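Local structure of DNA polymerase (Pyrobaculum calidifontis, 5MDN) at residues T438-H443 against G458-K463; V452-V457 against A531-A536; P447-V452 against R462-G467. The protein probably catalyses template-directed DNA synthesis, adding nucleotides from deoxyribonucleoside 5'-triphosphates to a growing strand with release of diphosphate, as a magnesium-binding family B DNA polymerase. One frame throughout, in Å; residues are numbered along the deposited sequence.

Interaction 1: T438-H443 against G458-K463; sequences TYLEPH and GHRFRK
A single backbone bridge between Tyr439 and Phe461 lays the loop after helix 424-431 against strand 460-462, with an aromatic cluster on one side of the bridge. Two hydrogen bonds flank it. Arg462 N reaches a lone pair of Thr438 O at 2.9 Å, in the carbonyl plane, whereas Leu440 N approaches Arg460 O from above the carbonyl plane at 3.1 Å. Tyr439, with CG anti to the backbone N (chi1 168°), turns its ring edge toward two aromatic faces. Its centroid lies 5.9 Å from that of His459, in an offset edge-to-face pair with planes at 76°, and the edge-to-face pair with Phe461 is inclined at 63°. At the edge of the Phe461 ring, Thr438 OG1 lies in plane, 3.5 Å from CD2, and is hydrogen-bonded to Asn433 O. Leu440 fills the other side and crosses both arginines at about right angles: CD1 meets NH2 of Arg460 at the guanidinium edge, and CD2 lies 3.7 Å from CG of Arg462. The Arg460 guanidinium has its charge partner in Asp446. The whole is a two-stranded antiparallel β-hairpin, 451-453 with 460-462, extended at its 460-462 edge by one bridge, its aromatic cluster facing helix 528-551.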
loop_
_atom_site.group_PDB
_atom_site.type_symbol
_atom_site.label_atom_id
_atom_site.label_comp_id
_atom_site.label_asym_id
_atom_site.label_seq_id
_atom_site.Cartn_x
_atom_site.Cartn_y
_atom_site.Cartn_z
ATOM N N THR A 438 -15.700 -21.961 -14.382
ATOM C CA THR A 438 -16.361 -22.072 -15.677
ATOM C C THR A 438 -15.441 -22.579 -16.781
ATOM O O THR A 438 -15.916 -22.818 -17.897
ATOM C CB THR A 438 -16.952 -20.719 -16.089
ATOM O OG1 THR A 438 -15.903 -19.749 -16.197
ATOM C CG2 THR A 438 -17.960 -20.256 -15.055
ATOM N N TYR A 439 -14.152 -22.745 -16.500
ATOM C CA TYR A 439 -13.221 -23.276 -17.485
ATOM C C TYR A 439 -13.469 -24.765 -17.712
ATOM O O TYR A 439 -13.913 -25.490 -16.817
ATOM C CB TYR A 439 -11.783 -23.031 -17.022
ATOM C CG TYR A 439 -10.720 -23.779 -17.796
ATOM C CD1 TYR A 439 -10.321 -23.357 -19.058
ATOM C CD2 TYR A 439 -10.100 -24.897 -17.253
ATOM C CE1 TYR A 439 -9.343 -24.038 -19.763
ATOM C CE2 TYR A 439 -9.123 -25.581 -17.948
ATOM C CZ TYR A 439 -8.746 -25.148 -19.201
ATOM O OH TYR A 439 -7.775 -25.831 -19.896
ATOM N N LEU A 440 -13.180 -25.222 -18.929
ATOM C CA LEU A 440 -13.395 -26.609 -19.310
ATOM C C LEU A 440 -12.071 -27.256 -19.695
ATOM O O LEU A 440 -11.142 -26.587 -20.156
ATOM C CB LEU A 440 -14.404 -26.718 -20.463
ATOM C CG LEU A 440 -15.777 -26.114 -20.151
ATOM C CD1 LEU A 440 -16.692 -26.167 -21.365
ATOM C CD2 LEU A 440 -16.411 -26.818 -18.960
ATOM N N GLU A 441 -12.005 -28.575 -19.518
ATOM C CA GLU A 441 -10.755 -29.322 -19.415
ATOM C C GLU A 441 -10.761 -30.445 -20.465
ATOM O O GLU A 441 -11.398 -30.244 -21.508
ATOM C CB GLU A 441 -10.614 -29.785 -17.959
ATOM C CG GLU A 441 -10.619 -28.648 -16.953
ATOM C CD GLU A 441 -10.388 -29.123 -15.536
ATOM O OE1 GLU A 441 -10.102 -30.323 -15.357
ATOM O OE2 GLU A 441 -10.493 -28.296 -14.606
ATOM N N PRO A 442 -10.097 -31.606 -20.301
ATOM C CA PRO A 442 -10.210 -32.612 -21.368
ATOM C C PRO A 442 -11.571 -33.274 -21.456
ATOM O O PRO A 442 -11.778 -34.088 -22.361
ATOM C CB PRO A 442 -9.126 -33.638 -21.014
ATOM C CG PRO A 442 -8.965 -33.529 -19.573
ATOM C CD PRO A 442 -9.094 -32.055 -19.307
ATOM N N HIS A 443 -12.501 -32.977 -20.556
ATOM C CA HIS A 443 -13.906 -33.254 -20.817
ATOM C C HIS A 443 -14.483 -32.063 -21.577
ATOM O O HIS A 443 -14.473 -30.933 -21.076
ATOM C CB HIS A 443 -14.665 -33.523 -19.516
ATOM C CG HIS A 443 -14.930 -32.298 -18.696
ATOM N ND1 HIS A 443 -16.175 -31.712 -18.613
ATOM C CD2 HIS A 443 -14.107 -31.539 -17.935
ATOM C CE1 HIS A 443 -16.109 -30.651 -17.831
ATOM N NE2 HIS A 443 -14.864 -30.523 -17.406
ATOM N N GLY A 458 -7.570 -20.213 -27.353
ATOM C CA GLY A 458 -8.357 -21.414 -27.530
ATOM C C GLY A 458 -8.892 -22.051 -26.271
ATOM O O GLY A 458 -9.249 -23.234 -26.295
ATOM N N HIS A 459 -8.970 -21.313 -25.169
ATOM C CA HIS A 459 -9.589 -21.853 -23.968
ATOM C C HIS A 459 -11.106 -21.695 -24.024
ATOM O O HIS A 459 -11.634 -20.747 -24.612
ATOM C CB HIS A 459 -9.026 -21.174 -22.721
ATOM C CG HIS A 459 -7.550 -21.354 -22.559
ATOM N ND1 HIS A 459 -6.935 -22.585 -22.651
ATOM C CD2 HIS A 459 -6.564 -20.458 -22.322
ATOM C CE1 HIS A 459 -5.634 -22.438 -22.474
ATOM N NE2 HIS A 459 -5.384 -21.157 -22.271
ATOM N N ARG A 460 -11.808 -22.636 -23.397
ATOM C CA ARG A 460 -13.258 -22.734 -23.497
ATOM C C ARG A 460 -13.899 -22.529 -22.132
ATOM O O ARG A 460 -13.393 -23.016 -21.117
ATOM C CB ARG A 460 -13.682 -24.084 -24.073
ATOM C CG ARG A 460 -12.560 -25.092 -24.166
ATOM C CD ARG A 460 -13.016 -26.301 -24.954
ATOM N NE ARG A 460 -14.279 -26.824 -24.444
ATOM C CZ ARG A 460 -15.137 -27.545 -25.159
ATOM N NH1 ARG A 460 -14.875 -27.838 -26.426
ATOM N NH2 ARG A 460 -16.259 -27.977 -24.601
ATOM N N PHE A 461 -15.014 -21.801 -22.115
ATOM C CA PHE A 461 -15.669 -21.411 -20.876
ATOM C C PHE A 461 -17.174 -21.598 -20.986
ATOM O O PHE A 461 -17.766 -21.451 -22.061
ATOM C CB PHE A 461 -15.363 -19.953 -20.501
ATOM C CG PHE A 461 -13.924 -19.708 -20.139
ATOM C CD1 PHE A 461 -12.972 -19.544 -21.131
ATOM C CD2 PHE A 461 -13.525 -19.626 -18.813
ATOM C CE1 PHE A 461 -11.649 -19.313 -20.811
ATOM C CE2 PHE A 461 -12.197 -19.393 -18.486
ATOM C CZ PHE A 461 -11.260 -19.237 -19.488
ATOM N N ARG A 462 -17.807 -21.887 -19.890
ATOM C CA ARG A 462 -19.199 -22.071 -19.957
ATOM C C ARG A 462 -19.898 -20.794 -19.896
ATOM O O ARG A 462 -19.574 -19.972 -19.132
ATOM C CB ARG A 462 -19.674 -22.873 -18.776
ATOM C CG ARG A 462 -18.772 -24.018 -18.440
ATOM C CD ARG A 462 -19.091 -24.529 -17.062
ATOM N NE ARG A 462 -20.489 -24.866 -16.970
ATOM C CZ ARG A 462 -20.931 -26.109 -16.933
ATOM N NH1 ARG A 462 -20.067 -27.109 -16.986
ATOM N NH2 ARG A 462 -22.223 -26.343 -16.846
ATOM N N LYS A 463 -20.880 -20.650 -20.742
ATOM C CA LYS A 463 -21.757 -19.513 -20.765
ATOM C C LYS A 463 -22.775 -19.585 -19.628
ATOM O O LYS A 463 -23.230 -18.577 -19.156
ATOM C CB LYS A 463 -22.507 -19.595 -22.071
ATOM C CG LYS A 463 -22.736 -18.300 -22.811
ATOM C CD LYS A 463 -22.995 -18.541 -24.293
ATOM C CE LYS A 463 -23.946 -17.490 -24.870
ATOM N NZ LYS A 463 -24.216 -17.608 -26.331
#

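Interaction 2: V452-V457 against A531-A536; sequences VVAPEV and AESVTA
This is loop-on-helix packing without a hydrogen bond across it: the connection of the β-hairpin formed by strands 451-453 and 460-462 rests on helix 528-551, which, as in other family B polymerases, probably belongs to the palm, after the fingers helices. Ala454, Pro455 and Val457 supply the loop side; Glu532, Ser533 and Ala536 supply one side of the helix. Ala454 CB points at the helix and touches Ser533 at its hydroxyl, 3.7 Å from OG. That hydroxyl is turned back along the helix by its chi1 of -61° and bonds to Glu529 O, so it meets the alanine methyl as a satisfied polar group. Farther along, Ala536 CB fits beneath the loop, 3.5 Å from Pro455 O and 4.2 Å from Val457 CG1, while the pyrrolidine CG of Pro455 leans over the helix backbone, 3.7 Å from Ala536 O. Val457 CG2, anti to the backbone N, crosses the extended Glu532 side chain near OE1, which accepts a weak hydrogen bond from His459 NE2. Within the helix, Glu532 O takes two donors: Ala536 N at 3.1 Å and, from above the carbonyl plane, Thr535 OG1 at 2.8 Å.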
loop_
_atom_site.group_PDB
_atom_site.type_symbol
_atom_site.label_atom_id
_atom_site.label_comp_id
_atom_site.label_asym_id
_atom_site.label_seq_id
_atom_site.Cartn_x
_atom_site.Cartn_y
_atom_site.Cartn_z
ATOM N N VAL A 452 -18.130 -20.280 -24.933
ATOM C CA VAL A 452 -17.434 -19.183 -25.592
ATOM C C VAL A 452 -15.953 -19.530 -25.641
ATOM O O VAL A 452 -15.379 -19.970 -24.638
ATOM C CB VAL A 452 -17.657 -17.835 -24.876
ATOM C CG1 VAL A 452 -19.078 -17.343 -25.101
ATOM C CG2 VAL A 452 -17.366 -17.955 -23.384
ATOM N N VAL A 453 -15.344 -19.356 -26.809
ATOM C CA VAL A 453 -13.946 -19.702 -27.029
ATOM C C VAL A 453 -13.129 -18.422 -27.019
ATOM O O VAL A 453 -13.482 -17.442 -27.689
ATOM C CB VAL A 453 -13.759 -20.468 -28.350
ATOM C CG1 VAL A 453 -12.330 -20.974 -28.478
ATOM C CG2 VAL A 453 -14.747 -21.620 -28.443
ATOM N N ALA A 454 -12.041 -18.430 -26.267
ATOM C CA ALA A 454 -11.184 -17.258 -26.150
ATOM C C ALA A 454 -10.359 -17.096 -27.418
ATOM O O ALA A 454 -9.836 -18.089 -27.938
ATOM C CB ALA A 454 -10.276 -17.372 -24.932
ATOM N N PRO A 455 -10.239 -15.881 -27.957
ATOM C CA PRO A 455 -9.490 -15.704 -29.208
ATOM C C PRO A 455 -8.055 -16.210 -29.094
ATOM O O PRO A 455 -7.456 -16.218 -28.016
ATOM C CB PRO A 455 -9.550 -14.191 -29.448
ATOM C CG PRO A 455 -9.882 -13.588 -28.111
ATOM C CD PRO A 455 -10.758 -14.606 -27.438
ATOM N N GLU A 456 -7.506 -16.593 -30.248
ATOM C CA GLU A 456 -6.638 -17.746 -30.462
ATOM C C GLU A 456 -5.726 -18.171 -29.311
ATOM O O GLU A 456 -4.561 -18.520 -29.521
ATOM C CB GLU A 456 -5.815 -17.503 -31.729
ATOM C CG GLU A 456 -5.291 -18.775 -32.403
ATOM C CD GLU A 456 -4.556 -18.508 -33.709
ATOM O OE1 GLU A 456 -4.649 -17.381 -34.247
ATOM O OE2 GLU A 456 -3.862 -19.430 -34.183
ATOM N N VAL A 457 -6.209 -18.085 -28.080
ATOM C CA VAL A 457 -5.562 -18.878 -27.048
ATOM C C VAL A 457 -6.297 -20.206 -26.950
ATOM O O VAL A 457 -5.713 -21.216 -26.544
ATOM C CB VAL A 457 -5.484 -18.149 -25.697
ATOM C CG1 VAL A 457 -6.840 -18.046 -25.069
ATOM C CG2 VAL A 457 -4.511 -18.879 -24.794
ATOM N N ALA A 531 -6.523 -16.059 -16.729
ATOM C CA ALA A 531 -5.706 -14.877 -16.993
ATOM C C ALA A 531 -5.346 -14.772 -18.469
ATOM O O ALA A 531 -5.504 -13.712 -19.085
ATOM C CB ALA A 531 -4.445 -14.910 -16.128
ATOM N N GLU A 532 -4.863 -15.869 -19.057
ATOM C CA GLU A 532 -4.489 -15.848 -20.467
ATOM C C GLU A 532 -5.686 -15.559 -21.367
ATOM O O GLU A 532 -5.537 -14.918 -22.414
ATOM C CB GLU A 532 -3.834 -17.175 -20.851
ATOM C CG GLU A 532 -2.462 -17.385 -20.225
ATOM C CD GLU A 532 -1.838 -18.713 -20.607
ATOM O OE1 GLU A 532 -2.548 -19.562 -21.187
ATOM O OE2 GLU A 532 -0.636 -18.905 -20.327
ATOM N N SER A 533 -6.876 -16.027 -20.984
ATOM C CA SER A 533 -8.070 -15.722 -21.767
ATOM C C SER A 533 -8.464 -14.256 -21.630
ATOM O O SER A 533 -8.932 -13.643 -22.596
ATOM C CB SER A 533 -9.223 -16.631 -21.345
ATOM O OG SER A 533 -8.903 -17.992 -21.569
ATOM N N VAL A 534 -8.294 -13.680 -20.437
ATOM C CA VAL A 534 -8.623 -12.271 -20.243
ATOM C C VAL A 534 -7.699 -11.385 -21.071
ATOM O O VAL A 534 -8.143 -10.406 -21.682
ATOM C CB VAL A 534 -8.571 -11.910 -18.747
ATOM C CG1 VAL A 534 -8.816 -10.422 -18.550
ATOM C CG2 VAL A 534 -9.600 -12.713 -17.971
ATOM N N THR A 535 -6.402 -11.711 -21.104
ATOM C CA THR A 535 -5.462 -10.931 -21.906
ATOM C C THR A 535 -5.792 -11.020 -23.390
ATOM O O THR A 535 -5.758 -10.009 -24.103
ATOM C CB THR A 535 -4.030 -11.405 -21.658
ATOM O OG1 THR A 535 -3.869 -12.734 -22.168
ATOM C CG2 THR A 535 -3.712 -11.397 -20.175
ATOM N N ALA A 536 -6.107 -12.224 -23.876
ATOM C CA ALA A 536 -6.341 -12.407 -25.304
ATOM C C ALA A 536 -7.579 -11.648 -25.761
ATOM O O ALA A 536 -7.570 -11.023 -26.828
ATOM C CB ALA A 536 -6.470 -13.894 -25.631
#

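Interaction 3: P447-V452 against R462-G467; sequences PPEGVV and RKAPTG
One face of the Arg462 guanidinium is taken by the ring of Pro447, whose CG stands 3.7 Å above the plane, displaced toward the rim on the NH2 side. The two side chains cross at about a right angle, and the bend of the arginine at chi3 swings its flat end back over the other segment, although its CB is directed to the side of the sheet shared with Val451. The carboxylate of Glu449 comes near the same guanidinium without forming a salt bridge: OE2 stays 4.5 Å from Arg462 NH2, a separation at which the opposite charges may still attract. Glu449 lies against Ala464 with both CG and OE2. Its chi1 of 36°, with CG in the crowded position between the backbone N and the carbonyl carbon, brings CG to 3.4 Å from Ala464 CB; the bend at chi2 (-91°) then turns OE2 alongside the same methyl.

Pro447 to Gly450 form a type I β turn closed by Gly450 N to Pro447 O at 2.9 Å. Gly450 leaves the turn with a phi of 116°, at which a CB would press on the carbonyl O of Glu449. Its own carbonyl O accepts a weak but nearly straight bond from Lys463 N, 3.4 Å away. On the opposite side of the strand from the guanidinium, the lysine chain runs past the turn, its CD 3.9 Å from Glu449 O and 4.2 Å from Val452 CG1. Val451 and Arg462 form an antiparallel non-hydrogen-bonded pair. With the turn leading into strand 451-453 and the loop from Lys463 leaving strand 460-462, this is the open end of a β-hairpin.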
loop_
_atom_site.group_PDB
_atom_site.type_symbol
_atom_site.label_atom_id
_atom_site.label_comp_id
_atom_site.label_asym_id
_atom_site.label_seq_id
_atom_site.Cartn_x
_atom_site.Cartn_y
_atom_site.Cartn_z
ATOM N N PRO A 447 -22.198 -27.717 -22.779
ATOM C CA PRO A 447 -23.552 -27.764 -22.223
ATOM C C PRO A 447 -24.540 -27.108 -23.168
ATOM O O PRO A 447 -24.152 -26.278 -24.004
ATOM C CB PRO A 447 -23.422 -26.979 -20.907
ATOM C CG PRO A 447 -21.960 -27.015 -20.581
ATOM C CD PRO A 447 -21.266 -26.983 -21.906
ATOM N N PRO A 448 -25.820 -27.477 -23.088
ATOM C CA PRO A 448 -26.825 -26.852 -23.968
ATOM C C PRO A 448 -26.822 -25.332 -23.933
ATOM O O PRO A 448 -27.121 -24.700 -24.956
ATOM C CB PRO A 448 -28.145 -27.429 -23.446
ATOM C CG PRO A 448 -27.768 -28.743 -22.849
ATOM C CD PRO A 448 -26.396 -28.552 -22.261
ATOM N N GLU A 449 -26.500 -24.721 -22.787
ATOM C CA GLU A 449 -26.475 -23.262 -22.712
ATOM C C GLU A 449 -25.407 -22.664 -23.620
ATOM O O GLU A 449 -25.547 -21.519 -24.065
ATOM C CB GLU A 449 -26.269 -22.802 -21.267
ATOM C CG GLU A 449 -25.354 -23.678 -20.428
ATOM C CD GLU A 449 -26.110 -24.767 -19.690
ATOM O OE1 GLU A 449 -26.672 -25.660 -20.358
ATOM O OE2 GLU A 449 -26.153 -24.723 -18.442
ATOM N N GLY A 450 -24.346 -23.407 -23.909
ATOM C CA GLY A 450 -23.346 -22.996 -24.874
ATOM C C GLY A 450 -21.984 -22.775 -24.245
ATOM O O GLY A 450 -21.779 -22.947 -23.044
ATOM N N VAL A 451 -21.040 -22.383 -25.106
ATOM C CA VAL A 451 -19.647 -22.156 -24.741
ATOM C C VAL A 451 -19.170 -20.910 -25.477
ATOM O O VAL A 451 -19.725 -20.517 -26.506
ATOM C CB VAL A 451 -18.760 -23.387 -25.088
ATOM C CG1 VAL A 451 -17.284 -23.148 -24.784
ATOM C CG2 VAL A 451 -19.239 -24.625 -24.346
ATOM N N VAL A 452 -18.130 -20.280 -24.933
ATOM C CA VAL A 452 -17.434 -19.183 -25.592
ATOM C C VAL A 452 -15.953 -19.530 -25.641
ATOM O O VAL A 452 -15.379 -19.970 -24.638
ATOM C CB VAL A 452 -17.657 -17.835 -24.876
ATOM C CG1 VAL A 452 -19.078 -17.343 -25.101
ATOM C CG2 VAL A 452 -17.366 -17.955 -23.384
ATOM N N ARG A 462 -17.807 -21.887 -19.890
ATOM C CA ARG A 462 -19.199 -22.071 -19.957
ATOM C C ARG A 462 -19.898 -20.794 -19.896
ATOM O O ARG A 462 -19.574 -19.972 -19.132
ATOM C CB ARG A 462 -19.674 -22.873 -18.776
ATOM C CG ARG A 462 -18.772 -24.018 -18.440
ATOM C CD ARG A 462 -19.091 -24.529 -17.062
ATOM N NE ARG A 462 -20.489 -24.866 -16.970
ATOM C CZ ARG A 462 -20.931 -26.109 -16.933
ATOM N NH1 ARG A 462 -20.067 -27.109 -16.986
ATOM N NH2 ARG A 462 -22.223 -26.343 -16.846
ATOM N N LYS A 463 -20.880 -20.650 -20.742
ATOM C CA LYS A 463 -21.757 -19.513 -20.765
ATOM C C LYS A 463 -22.775 -19.585 -19.628
ATOM O O LYS A 463 -23.230 -18.577 -19.156
ATOM C CB LYS A 463 -22.507 -19.595 -22.071
ATOM C CG LYS A 463 -22.736 -18.300 -22.811
ATOM C CD LYS A 463 -22.995 -18.541 -24.293
ATOM C CE LYS A 463 -23.946 -17.490 -24.870
ATOM N NZ LYS A 463 -24.216 -17.608 -26.331
ATOM N N ALA A 464 -23.081 -20.839 -19.269
ATOM C CA ALA A 464 -23.983 -21.470 -18.304
ATOM C C ALA A 464 -24.523 -20.699 -17.164
ATOM O O ALA A 464 -25.307 -19.809 -17.345
ATOM C CB ALA A 464 -23.363 -22.791 -17.851
ATOM N N PRO A 465 -24.179 -21.127 -15.975
ATOM C CA PRO A 465 -24.512 -20.509 -14.718
ATOM C C PRO A 465 -23.329 -19.620 -14.454
ATOM O O PRO A 465 -22.230 -20.075 -14.473
ATOM C CB PRO A 465 -24.493 -21.681 -13.788
ATOM C CG PRO A 465 -23.456 -22.556 -14.351
ATOM C CD PRO A 465 -23.535 -22.422 -15.821
ATOM N N THR A 466 -23.561 -18.359 -14.181
ATOM C CA THR A 466 -22.517 -17.401 -13.946
ATOM C C THR A 466 -21.465 -17.846 -12.963
ATOM O O THR A 466 -21.743 -18.417 -11.964
ATOM C CB THR A 466 -23.093 -16.060 -13.506
ATOM O OG1 THR A 466 -23.453 -16.173 -12.166
ATOM C CG2 THR A 466 -24.322 -15.778 -14.171
ATOM N N GLY A 467 -20.227 -17.620 -13.295
ATOM C CA GLY A 467 -19.131 -18.028 -12.473
ATOM C C GLY A 467 -18.972 -17.213 -11.245
ATOM O O GLY A 467 -19.573 -16.228 -11.072
#

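Overall arrangement
All three contacts hold the same two-stranded hairpin, 451-453 with 460-462, far from the magnesium sites. Interaction 1 adds a loop to the outer flank of strand 460-462, interaction 2 seats the hairpin's connection on helix 528-551, and interaction 3 closes its open end. Interactions 1 and 2 are partly buried and meet where Phe461 and His459 pack on Ser533; interaction 3 lies at the surface. The chemistry follows: backbone bonds and aromatic rings in the first, small apolar groups on a helix in the second, and in the third a guanidinium face against a proline, with Glu449 and Lys463 lying along backbone and methyl groups. Arg462 takes part in interactions 1 and 3; interactions 2 and 3 share strand 451-453.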